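Lmo0488 protein (Listeria monocytogenes serovar 1/2a, PDB 5TED) probably acts as a LysR-type transcriptional regulator that switches on protocatechuate biosynthesis genes when its effector-binding domain, the part in this structure, binds shikimate. Local coordinates at residues T75-V80 with H175-Y180; L79-A84 with K166-N171; I95-T100 with S120-I125; Y103-F108 with Y149-M154. All blocks are in the same frame, centred on the assembly; numbering follows the deposited sequence.

Interaction 1: T75-V80 with H175-Y180; sequences TKQELV and HDRFIY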
# COMPACT_ATOMS: atom_id res chain seq x y z
N THR A 75 1.65 -2.96 19.52
CA THR A 75 0.90 -4.15 19.10
C THR A 75 1.89 -5.20 18.61
O THR A 75 3.11 -5.04 18.78
CB THR A 75 -0.15 -3.77 18.05
OG1 THR A 75 -0.94 -4.91 17.73
CG2 THR A 75 0.50 -3.21 16.77
N LYS A 76 1.39 -6.28 18.03
CA LYS A 76 2.26 -7.35 17.56
C LYS A 76 1.62 -8.04 16.37
O LYS A 76 0.42 -7.88 16.10
CB LYS A 76 2.53 -8.38 18.66
CG LYS A 76 1.29 -9.13 19.12
CD LYS A 76 1.57 -9.88 20.42
CE LYS A 76 0.29 -10.47 20.99
NZ LYS A 76 -0.44 -11.23 19.94
N GLN A 77 2.42 -8.82 15.64
CA GLN A 77 1.91 -9.61 14.52
C GLN A 77 2.51 -11.00 14.57
O GLN A 77 3.54 -11.24 15.21
CB GLN A 77 2.23 -8.95 13.17
CG GLN A 77 1.55 -7.62 13.00
CD GLN A 77 1.98 -6.90 11.75
OE1 GLN A 77 3.15 -6.95 11.36
NE2 GLN A 77 1.03 -6.24 11.10
N GLU A 78 1.85 -11.92 13.88
CA GLU A 78 2.33 -13.28 13.71
C GLU A 78 2.93 -13.41 12.31
O GLU A 78 2.25 -13.14 11.32
CB GLU A 78 1.19 -14.28 13.91
CG GLU A 78 1.58 -15.73 13.67
CD GLU A 78 0.37 -16.66 13.52
OE1 GLU A 78 -0.78 -16.18 13.68
OE2 GLU A 78 0.57 -17.87 13.24
N LEU A 79 4.19 -13.84 12.23
CA LEU A 79 4.78 -14.15 10.94
C LEU A 79 4.30 -15.52 10.45
O LEU A 79 4.25 -16.48 11.22
CB LEU A 79 6.30 -14.12 11.04
CG LEU A 79 6.89 -12.73 11.18
CD1 LEU A 79 8.42 -12.80 11.08
CD2 LEU A 79 6.27 -11.79 10.14
N VAL A 80 3.93 -15.59 9.17
CA VAL A 80 3.48 -16.82 8.53
C VAL A 80 4.23 -16.99 7.22
O VAL A 80 4.81 -16.05 6.69
CB VAL A 80 1.96 -16.83 8.27
CG1 VAL A 80 1.19 -16.96 9.56
CG2 VAL A 80 1.53 -15.56 7.49
N HIS A 175 9.51 -16.49 17.05
CA HIS A 175 9.93 -15.24 17.66
C HIS A 175 8.85 -14.18 17.45
O HIS A 175 8.13 -14.19 16.45
CB HIS A 175 11.29 -14.75 17.12
CG HIS A 175 12.46 -15.57 17.59
ND1 HIS A 175 13.06 -15.38 18.82
CD2 HIS A 175 13.14 -16.57 16.99
CE1 HIS A 175 14.06 -16.23 18.95
NE2 HIS A 175 14.13 -16.97 17.86
N ASP A 176 8.76 -13.27 18.41
CA ASP A 176 7.71 -12.27 18.44
C ASP A 176 8.03 -11.12 17.49
O ASP A 176 9.18 -10.68 17.38
CB ASP A 176 7.51 -11.76 19.86
CG ASP A 176 7.17 -12.87 20.82
OD1 ASP A 176 6.01 -13.33 20.80
OD2 ASP A 176 8.07 -13.30 21.58
N ARG A 177 7.02 -10.67 16.76
CA ARG A 177 7.10 -9.49 15.91
C ARG A 177 6.33 -8.40 16.64
O ARG A 177 5.10 -8.43 16.68
CB ARG A 177 6.50 -9.76 14.52
CG ARG A 177 6.72 -8.67 13.46
CD ARG A 177 6.02 -7.33 13.81
NE ARG A 177 5.79 -6.49 12.64
CZ ARG A 177 6.64 -5.57 12.18
NH1 ARG A 177 7.80 -5.35 12.79
NH2 ARG A 177 6.32 -4.84 11.11
N PHE A 178 7.04 -7.46 17.25
CA PHE A 178 6.41 -6.34 17.94
C PHE A 178 6.41 -5.10 17.06
O PHE A 178 7.30 -4.92 16.21
CB PHE A 178 7.12 -6.03 19.26
CG PHE A 178 6.90 -7.06 20.32
CD1 PHE A 178 5.69 -7.16 20.98
CD2 PHE A 178 7.91 -7.95 20.64
CE1 PHE A 178 5.49 -8.12 21.95
CE2 PHE A 178 7.73 -8.90 21.62
CZ PHE A 178 6.52 -8.99 22.27
N ILE A 179 5.41 -4.26 17.27
CA ILE A 179 5.27 -2.97 16.60
C ILE A 179 5.17 -1.89 17.67
O ILE A 179 4.50 -2.07 18.69
CB ILE A 179 4.03 -2.96 15.67
CG1 ILE A 179 4.27 -3.89 14.48
CG2 ILE A 179 3.69 -1.52 15.23
CD1 ILE A 179 3.05 -4.10 13.63
N TYR A 180 5.83 -0.75 17.43
CA TYR A 180 6.06 0.25 18.46
C TYR A 180 5.47 1.59 18.07
O TYR A 180 5.37 1.93 16.89
CB TYR A 180 7.57 0.43 18.71
CG TYR A 180 8.20 -0.83 19.22
CD1 TYR A 180 8.54 -1.86 18.35
CD2 TYR A 180 8.44 -1.00 20.58
CE1 TYR A 180 9.11 -3.04 18.81
CE2 TYR A 180 9.01 -2.18 21.06
CZ TYR A 180 9.34 -3.19 20.17
OH TYR A 180 9.92 -4.35 20.63
O HOH W 1 4.11 -5.37 9.54
O HOH W 2 4.53 -12.03 17.70
O HOH W 3 5.85 -14.44 14.66
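Arg177 leaves its strand with CG anti to the backbone N (chi1 -170°) and bends at chi2, whereas Gln77 starts with CG beside the backbone N (chi1 -64°) and then runs extended; the two side chains therefore lie side by side on one face of an antiparallel strand pair. Their flat ends, with planes 38° apart, meet where NE of Arg177 donates a nearly straight hydrogen bond to OE1 of Gln77, 3.0 Å away. OE1 lies in the guanidinium plane, at its edge, while the donor stands above the carbonyl plane of the amide. A water that accepts from NH2 of Arg177 and donates to the same OE1 gives this oxygen a second grip; NE2 of Gln77 turns to OG1 of Thr12.

Ile179 supplies the apolar cover. Its CG1 sits over a guanidinium face, CD1 lies 3.5 Å from CD of Gln77, and CB is 3.7 Å from CG2 of Thr75, two beta-branched residues well suited to extended backbone. Thr75 and Ile179 exchange both backbone hydrogen bonds, with N of Ile179 2.9 Å from O of Thr75.

Arg177 also reaches OG of Ser61 through NH1 and the carboxylate oxygen O3 of shikimate through NH2. Gln77 is thus a second-shell residue that, with Ser61 and the water, helps to fix the guanidinium rotation; being neutral, it probably leaves the positive charge available to the effector's carboxylate.

Interaction 2: L79-A84 with K166-N171; sequences LVVVVA and KVLSIN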
# COMPACT_ATOMS: atom_id res chain seq x y z
N LEU A 79 4.19 -13.84 12.23
CA LEU A 79 4.78 -14.15 10.94
C LEU A 79 4.30 -15.52 10.45
O LEU A 79 4.25 -16.48 11.22
CB LEU A 79 6.30 -14.12 11.04
CG LEU A 79 6.89 -12.73 11.18
CD1 LEU A 79 8.42 -12.80 11.08
CD2 LEU A 79 6.27 -11.79 10.14
N VAL A 80 3.93 -15.59 9.17
CA VAL A 80 3.48 -16.82 8.53
C VAL A 80 4.23 -16.99 7.22
O VAL A 80 4.81 -16.05 6.69
CB VAL A 80 1.96 -16.83 8.27
CG1 VAL A 80 1.19 -16.96 9.56
CG2 VAL A 80 1.53 -15.56 7.49
N VAL A 81 4.17 -18.20 6.67
CA VAL A 81 4.65 -18.46 5.32
C VAL A 81 3.44 -18.58 4.40
O VAL A 81 2.46 -19.27 4.74
CB VAL A 81 5.54 -19.71 5.27
CG1 VAL A 81 5.80 -20.12 3.83
CG2 VAL A 81 6.88 -19.44 5.97
N VAL A 82 3.48 -17.89 3.26
CA VAL A 82 2.37 -17.81 2.32
C VAL A 82 2.84 -18.39 0.98
O VAL A 82 3.90 -18.02 0.47
CB VAL A 82 1.87 -16.36 2.15
CG1 VAL A 82 0.60 -16.34 1.34
CG2 VAL A 82 1.65 -15.73 3.53
N VAL A 83 2.04 -19.29 0.42
CA VAL A 83 2.40 -20.01 -0.79
C VAL A 83 1.18 -20.05 -1.69
O VAL A 83 0.04 -19.94 -1.21
CB VAL A 83 2.92 -21.44 -0.48
CG1 VAL A 83 4.08 -21.38 0.51
CG2 VAL A 83 1.80 -22.33 0.06
N ALA A 84 1.41 -20.19 -2.99
CA ALA A 84 0.28 -20.33 -3.90
C ALA A 84 -0.54 -21.56 -3.50
O ALA A 84 -0.03 -22.51 -2.91
CB ALA A 84 0.75 -20.43 -5.35
N LYS A 166 -2.33 -20.31 0.34
CA LYS A 166 -2.44 -21.06 1.59
C LYS A 166 -1.53 -20.40 2.61
O LYS A 166 -0.36 -20.16 2.32
CB LYS A 166 -2.03 -22.52 1.38
CG LYS A 166 -1.91 -23.35 2.65
CD LYS A 166 -3.26 -23.59 3.31
CE LYS A 166 -3.17 -24.64 4.42
NZ LYS A 166 -3.05 -26.04 3.89
N VAL A 167 -2.06 -20.11 3.81
CA VAL A 167 -1.28 -19.48 4.87
C VAL A 167 -0.82 -20.56 5.83
O VAL A 167 -1.64 -21.32 6.36
CB VAL A 167 -2.10 -18.39 5.59
CG1 VAL A 167 -1.30 -17.78 6.74
CG2 VAL A 167 -2.54 -17.29 4.63
N LEU A 168 0.49 -20.66 6.04
CA LEU A 168 1.09 -21.70 6.87
C LEU A 168 1.65 -21.09 8.13
O LEU A 168 2.46 -20.16 8.07
CB LEU A 168 2.22 -22.43 6.13
CG LEU A 168 1.82 -22.98 4.76
CD1 LEU A 168 3.03 -23.34 3.94
CD2 LEU A 168 0.89 -24.17 4.95
N SER A 169 1.26 -21.64 9.28
CA SER A 169 1.86 -21.18 10.52
C SER A 169 3.27 -21.75 10.64
O SER A 169 3.58 -22.81 10.08
CB SER A 169 0.99 -21.56 11.72
OG SER A 169 1.03 -22.95 11.97
N ILE A 170 4.13 -21.02 11.35
CA ILE A 170 5.54 -21.35 11.49
C ILE A 170 5.75 -22.00 12.86
O ILE A 170 5.62 -21.34 13.90
CB ILE A 170 6.43 -20.11 11.34
CG1 ILE A 170 6.29 -19.50 9.93
CG2 ILE A 170 7.87 -20.44 11.67
CD1 ILE A 170 6.99 -18.15 9.77
N ASN A 171 6.12 -23.28 12.86
CA ASN A 171 6.41 -23.95 14.12
C ASN A 171 7.76 -23.50 14.67
O ASN A 171 7.83 -22.93 15.76
CB ASN A 171 6.36 -25.47 13.93
CG ASN A 171 4.99 -25.96 13.50
OD1 ASN A 171 3.96 -25.46 13.97
ND2 ASN A 171 4.96 -26.93 12.60
O HOH W 4 2.96 -18.63 12.55
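The flat groups here are the peptide units of two antiparallel strands; their N-H and C=O groups point at each other across the ribbon, with side chains projecting from both faces of the ribbon. One face carries Val80, Val82 and Val167, the other Val81, Val83, Lys166 and Leu168. N-H groups of Val81 and Val83 approach the carbonyls of Leu168 and Lys166 within the carbonyl planes. In return, N of Leu168 and N of Lys166 come almost along the C=O axes of Val81 and Val83; the shortest bond joins N of Leu168 to O of Val81, at 2.7 Å. Val82 and Val167 form the non-hydrogen-bonded pair between these two pairs.

On the face of Val80 and Val167, these two cross obliquely, CG2 of Val80 meeting CG1 of Val167 at 3.7 Å. On the face of Val81 and Leu168, CD1 of Leu168 reaches diagonally to CG1 of Val83, 4.1 Å away, the side chains crossing at about a right angle. CB of Lys166 lies alongside CG2 of Val83, but the long, flexible chain bends at chi2 and chi4, carrying NZ to a salt bridge with Asp93 and to the carbonyls of Tyr92 and Ala90.

Near Ile170 the strands part. A water donates to O of Leu79 and accepts from N of Ile170, while CD1 of Ile170 stays 3.5 Å from O of Leu79 and its CG1 packs 4.0 Å from CG2 of Val81. Beta-branched residues favour such extended backbone, and this ribbon, flanked by strands 152-155 and 94-95, belongs to the central sheet of a lobe of the periplasmic-binding-protein-like fold of LysR effector domains.

Interaction 3: I95-T100 with S120-I125; sequences IDLQDT and SLFAEI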
# COMPACT_ATOMS: atom_id res chain seq x y z
N ILE A 95 4.54 -25.55 9.16
CA ILE A 95 5.86 -25.96 8.69
C ILE A 95 6.91 -25.32 9.58
O ILE A 95 6.63 -24.41 10.35
CB ILE A 95 6.11 -25.55 7.21
CG1 ILE A 95 6.10 -24.02 7.05
CG2 ILE A 95 5.10 -26.20 6.28
CD1 ILE A 95 6.61 -23.55 5.67
N ASP A 96 8.12 -25.84 9.48
CA ASP A 96 9.32 -25.20 10.00
C ASP A 96 9.88 -24.31 8.91
O ASP A 96 9.69 -24.58 7.72
CB ASP A 96 10.36 -26.24 10.41
CG ASP A 96 9.90 -27.13 11.55
OD1 ASP A 96 8.99 -26.71 12.31
OD2 ASP A 96 10.42 -28.26 11.67
N LEU A 97 10.52 -23.21 9.31
CA LEU A 97 11.04 -22.30 8.29
C LEU A 97 12.01 -23.02 7.36
O LEU A 97 12.03 -22.76 6.15
CB LEU A 97 11.70 -21.08 8.93
CG LEU A 97 11.97 -19.86 8.05
CD1 LEU A 97 10.69 -19.43 7.34
CD2 LEU A 97 12.50 -18.70 8.90
N GLN A 98 12.78 -23.97 7.90
CA GLN A 98 13.72 -24.68 7.04
C GLN A 98 13.01 -25.54 6.00
O GLN A 98 13.65 -25.97 5.04
CB GLN A 98 14.67 -25.58 7.86
CG GLN A 98 13.99 -26.68 8.65
CD GLN A 98 14.97 -27.54 9.42
OE1 GLN A 98 16.15 -27.20 9.56
NE2 GLN A 98 14.49 -28.68 9.91
N ASP A 99 11.71 -25.81 6.16
CA ASP A 99 11.00 -26.55 5.12
C ASP A 99 10.87 -25.75 3.83
O ASP A 99 10.43 -26.32 2.82
CB ASP A 99 9.61 -26.98 5.61
CG ASP A 99 9.66 -27.96 6.76
OD1 ASP A 99 10.66 -28.71 6.87
OD2 ASP A 99 8.70 -27.98 7.58
N THR A 100 11.23 -24.47 3.84
CA THR A 100 11.13 -23.60 2.66
C THR A 100 12.43 -23.50 1.89
O THR A 100 12.49 -22.76 0.90
CB THR A 100 10.70 -22.17 3.06
OG1 THR A 100 11.75 -21.52 3.78
CG2 THR A 100 9.44 -22.20 3.92
N SER A 120 17.15 -12.64 10.98
CA SER A 120 17.65 -13.39 12.12
C SER A 120 17.03 -14.78 12.19
O SER A 120 17.71 -15.75 12.57
CB SER A 120 17.41 -12.62 13.42
OG SER A 120 16.06 -12.72 13.85
N LEU A 121 15.77 -14.93 11.77
CA LEU A 121 15.14 -16.25 11.76
C LEU A 121 15.87 -17.19 10.80
O LEU A 121 16.08 -18.37 11.11
CB LEU A 121 13.67 -16.12 11.37
CG LEU A 121 12.76 -15.32 12.31
CD1 LEU A 121 11.30 -15.35 11.84
CD2 LEU A 121 12.88 -15.89 13.71
N PHE A 122 16.23 -16.70 9.61
CA PHE A 122 16.95 -17.54 8.66
C PHE A 122 18.37 -17.80 9.13
O PHE A 122 18.90 -18.91 8.94
CB PHE A 122 16.98 -16.89 7.26
CG PHE A 122 15.68 -16.99 6.51
CD1 PHE A 122 15.23 -18.22 6.03
CD2 PHE A 122 14.93 -15.85 6.24
CE1 PHE A 122 14.03 -18.31 5.34
CE2 PHE A 122 13.73 -15.93 5.53
CZ PHE A 122 13.28 -17.17 5.08
N ALA A 123 19.02 -16.80 9.72
CA ALA A 123 20.36 -17.02 10.25
C ALA A 123 20.34 -18.01 11.41
O ALA A 123 21.26 -18.82 11.56
CB ALA A 123 20.99 -15.69 10.66
N GLU A 124 19.30 -17.94 12.25
CA GLU A 124 19.21 -18.87 13.38
C GLU A 124 19.21 -20.32 12.91
O GLU A 124 19.88 -21.17 13.51
CB GLU A 124 17.94 -18.60 14.18
CG GLU A 124 17.71 -19.57 15.30
CD GLU A 124 16.54 -19.17 16.18
OE1 GLU A 124 16.07 -18.02 16.06
OE2 GLU A 124 16.11 -20.01 17.00
N ILE A 125 18.48 -20.62 11.84
CA ILE A 125 18.39 -21.97 11.31
C ILE A 125 19.45 -22.17 10.24
O ILE A 125 19.43 -23.17 9.50
CB ILE A 125 16.97 -22.27 10.79
CG1 ILE A 125 16.57 -21.28 9.70
CG2 ILE A 125 15.96 -22.21 11.94
CD1 ILE A 125 15.32 -21.68 8.92
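Apolar packing carries this contact, and Leu97 is its centre. With CG anti to the backbone N (chi1 -164°), its branched end extends from the short 3-10 turn 97-100 to the last turn of helix 115-124. CD2 meets CB of Leu121 at 3.8 Å. CB of Leu97 lies 3.7 Å from CD1 of Ile125, the residue where the chain leaves helical geometry. Ile125 holds CG1 in the crowded position between backbone N and carbonyl carbon (chi1 58°), and its CD1 also touches the backbone N of Gln98 at 3.6 Å.

The CH-pi contact is made by the same leucine. CD2 of Leu97 stands over one face of the Phe122 ring, 4.0 Å from the centroid and shifted toward the rim, while CG approaches CE1 of the ring at 3.7 Å. Leucine and phenylalanine suit this buried seam, which lays the helix of an alpha/beta lobe of the LysR effector domain against the loop leading into strand 104-108. The ring also packs edge-to-face with Tyr105 of that strand.

No hydrogen bond crosses between the two segments; those within 95-100 shape the turn. O of Leu97 accepts from both N and OG1 of Thr100, the hydroxyl coming at 2.7 Å from O, nearly along the C=O axis; OG1 is also bonded to OH of Tyr105. OD2 of Asp99, within the turn, accepts from N of Asp96 just before it, 2.9 Å away and above the carboxylate plane.

Interaction 4: Y103-F108 with Y149-M154; sequences YSYIFF and YGISIM. With SKM ((3R,4S,5R)-3,4,5-trihydroxycyclohex-1-ene-1-carboxylic acid), chain D.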
# COMPACT_ATOMS: atom_id res chain seq x y z
N TYR A 103 12.74 -23.28 -2.03
CA TYR A 103 11.80 -22.48 -2.80
C TYR A 103 12.20 -21.02 -2.89
O TYR A 103 12.84 -20.47 -1.99
CB TYR A 103 10.40 -22.62 -2.21
CG TYR A 103 9.96 -24.05 -2.25
CD1 TYR A 103 9.72 -24.68 -3.46
CD2 TYR A 103 9.84 -24.80 -1.08
CE1 TYR A 103 9.34 -26.00 -3.52
CE2 TYR A 103 9.46 -26.12 -1.13
CZ TYR A 103 9.22 -26.72 -2.35
OH TYR A 103 8.84 -28.04 -2.40
N SER A 104 11.82 -20.39 -4.01
CA SER A 104 12.18 -19.00 -4.28
C SER A 104 11.24 -18.02 -3.57
O SER A 104 10.01 -18.12 -3.69
CB SER A 104 12.17 -18.73 -5.79
OG SER A 104 12.49 -17.38 -6.04
N TYR A 105 11.82 -17.03 -2.89
CA TYR A 105 11.07 -16.07 -2.10
C TYR A 105 10.78 -14.79 -2.86
O TYR A 105 11.58 -14.32 -3.67
CB TYR A 105 11.82 -15.70 -0.82
CG TYR A 105 11.50 -16.59 0.34
CD1 TYR A 105 12.17 -17.80 0.51
CD2 TYR A 105 10.55 -16.22 1.28
CE1 TYR A 105 11.89 -18.63 1.57
CE2 TYR A 105 10.26 -17.03 2.36
CZ TYR A 105 10.95 -18.23 2.50
OH TYR A 105 10.65 -19.04 3.55
N ILE A 106 9.61 -14.24 -2.56
CA ILE A 106 9.31 -12.82 -2.73
C ILE A 106 9.64 -12.22 -1.38
O ILE A 106 8.91 -12.41 -0.40
CB ILE A 106 7.85 -12.60 -3.12
CG1 ILE A 106 7.56 -13.25 -4.48
CG2 ILE A 106 7.52 -11.10 -3.12
CD1 ILE A 106 6.17 -13.80 -4.57
N PHE A 107 10.77 -11.53 -1.30
CA PHE A 107 11.38 -11.08 -0.06
C PHE A 107 11.10 -9.60 0.17
O PHE A 107 10.93 -8.83 -0.79
CB PHE A 107 12.89 -11.32 -0.10
CG PHE A 107 13.46 -11.94 1.16
CD1 PHE A 107 13.17 -13.25 1.49
CD2 PHE A 107 14.32 -11.23 1.98
CE1 PHE A 107 13.72 -13.84 2.63
CE2 PHE A 107 14.86 -11.79 3.12
CZ PHE A 107 14.56 -13.11 3.44
N PHE A 108 11.05 -9.19 1.44
CA PHE A 108 10.95 -7.77 1.75
C PHE A 108 12.25 -7.05 1.41
O PHE A 108 13.34 -7.56 1.67
CB PHE A 108 10.61 -7.56 3.22
CG PHE A 108 9.16 -7.76 3.55
CD1 PHE A 108 8.20 -6.87 3.10
CD2 PHE A 108 8.75 -8.88 4.27
CE1 PHE A 108 6.85 -7.08 3.38
CE2 PHE A 108 7.41 -9.08 4.55
CZ PHE A 108 6.46 -8.18 4.11
N TYR A 149 4.44 -16.77 -8.30
CA TYR A 149 5.73 -16.22 -8.68
C TYR A 149 6.79 -16.50 -7.62
O TYR A 149 7.99 -16.43 -7.91
CB TYR A 149 5.61 -14.71 -8.94
CG TYR A 149 6.84 -14.15 -9.62
CD1 TYR A 149 7.20 -14.54 -10.91
CD2 TYR A 149 7.66 -13.25 -8.96
CE1 TYR A 149 8.36 -14.04 -11.52
CE2 TYR A 149 8.81 -12.74 -9.56
CZ TYR A 149 9.15 -13.13 -10.84
OH TYR A 149 10.30 -12.62 -11.41
N GLY A 150 6.38 -16.87 -6.41
CA GLY A 150 7.29 -17.23 -5.35
C GLY A 150 6.49 -17.54 -4.11
O GLY A 150 5.26 -17.55 -4.12
N ILE A 151 7.21 -17.80 -3.01
CA ILE A 151 6.60 -17.92 -1.70
C ILE A 151 7.03 -16.71 -0.87
O ILE A 151 7.91 -15.94 -1.27
CB ILE A 151 6.97 -19.23 -0.98
CG1 ILE A 151 8.46 -19.26 -0.62
CG2 ILE A 151 6.53 -20.46 -1.80
CD1 ILE A 151 8.82 -20.46 0.29
N SER A 152 6.43 -16.55 0.31
CA SER A 152 6.86 -15.43 1.14
C SER A 152 6.70 -15.76 2.62
O SER A 152 5.94 -16.66 3.00
CB SER A 152 6.07 -14.16 0.79
OG SER A 152 4.77 -14.21 1.35
N ILE A 153 7.45 -15.03 3.45
CA ILE A 153 7.20 -14.92 4.88
C ILE A 153 6.76 -13.49 5.15
O ILE A 153 7.42 -12.54 4.72
CB ILE A 153 8.44 -15.28 5.70
CG1 ILE A 153 8.19 -15.08 7.20
CG2 ILE A 153 9.63 -14.43 5.27
CD1 ILE A 153 9.35 -15.56 8.08
N MET A 154 5.64 -13.31 5.84
CA MET A 154 5.05 -11.98 6.00
C MET A 154 4.11 -12.00 7.19
O MET A 154 3.78 -13.07 7.70
CB MET A 154 4.32 -11.54 4.72
CG MET A 154 3.13 -12.41 4.35
SD MET A 154 2.47 -12.10 2.69
CE MET A 154 2.07 -10.35 2.80
O12 SKM D . 4.42 -3.30 5.45
C8 SKM D . 5.62 -3.99 5.09
C6 SKM D . 6.64 -3.11 4.79
O7 SKM D . 7.83 -3.81 4.45
C5 SKM D . 7.04 -2.13 6.05
C4 SKM D . 7.28 -2.86 7.30
C1 SKM D . 8.06 -2.23 8.47
O2 SKM D . 8.82 -1.24 8.23
O3 SKM D . 7.96 -2.72 9.64
C10 SKM D . 6.65 -4.32 7.47
C9 SKM D . 6.07 -5.01 6.36
O11 SKM D . 4.95 -5.67 6.80
O HOH W 5 10.56 -15.38 -7.02
O HOH W 6 8.91 -12.53 2.33
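Packing is tightest around Ile151. Its N donates to O of Ser104, and its O receives N of Ile106 at 2.7 Å, nearly along the C=O axis; these bonds make the single backbone bridge, Tyr105 with Ile151. Ile151 holds CG1 in the crowded position (chi1 67°), which sets this carbon squarely over the centre of the Tyr105 ring, 3.9 Å from the centroid, in a CH-pi contact. CD1 continues to CB of Tyr103, 3.7 Å away. Just before, CA of Gly150 comes within 3.3 Å of O of Ser104, a closeness suited to a residue without a side chain.

Away from this bridge the contact is looser and water takes part. One water joins OG of Ser104 to O of Tyr149. Where the strands diverge, another donates to O of Ile106 and to O of Ile153, bridging two carbonyl oxygens that could not bond each other directly. Farther on, side chains take over: CE2 of Phe108 reaches CB of Met154 at 4.0 Å, and CD1 of the same ring lies 3.4 Å from O7 of shikimate. The splayed pair thus ends at the effector pocket, in the ligand-binding cleft characteristic of the periplasmic-binding-protein-like fold of LysR regulators.

Overall arrangement
Followed from the N terminus, the first of these segments lie on strand 69-84, which opens two loops: interaction 1 closes the longer at 175-180, interaction 2 the shorter at 166-171. They share Leu79 and Val80, where the strand passes from one partner to the other. Both loops enclose interactions 3 and 4, which cross, their segments alternating: 95-100, 103-108, 120-125, 149-154. Interaction 4 meets the shared strand through backbone pairing of Val80 with Met154 and Val82 with Ser152; interaction 3 reaches interaction 2 through Ile95 with Ser169 and Asn171. OG1 of Thr100 and OH of Tyr105 join interactions 3 and 4, while Glu124 and His175 link helix 115-124 to interaction 1, whose Arg177 binds shikimate.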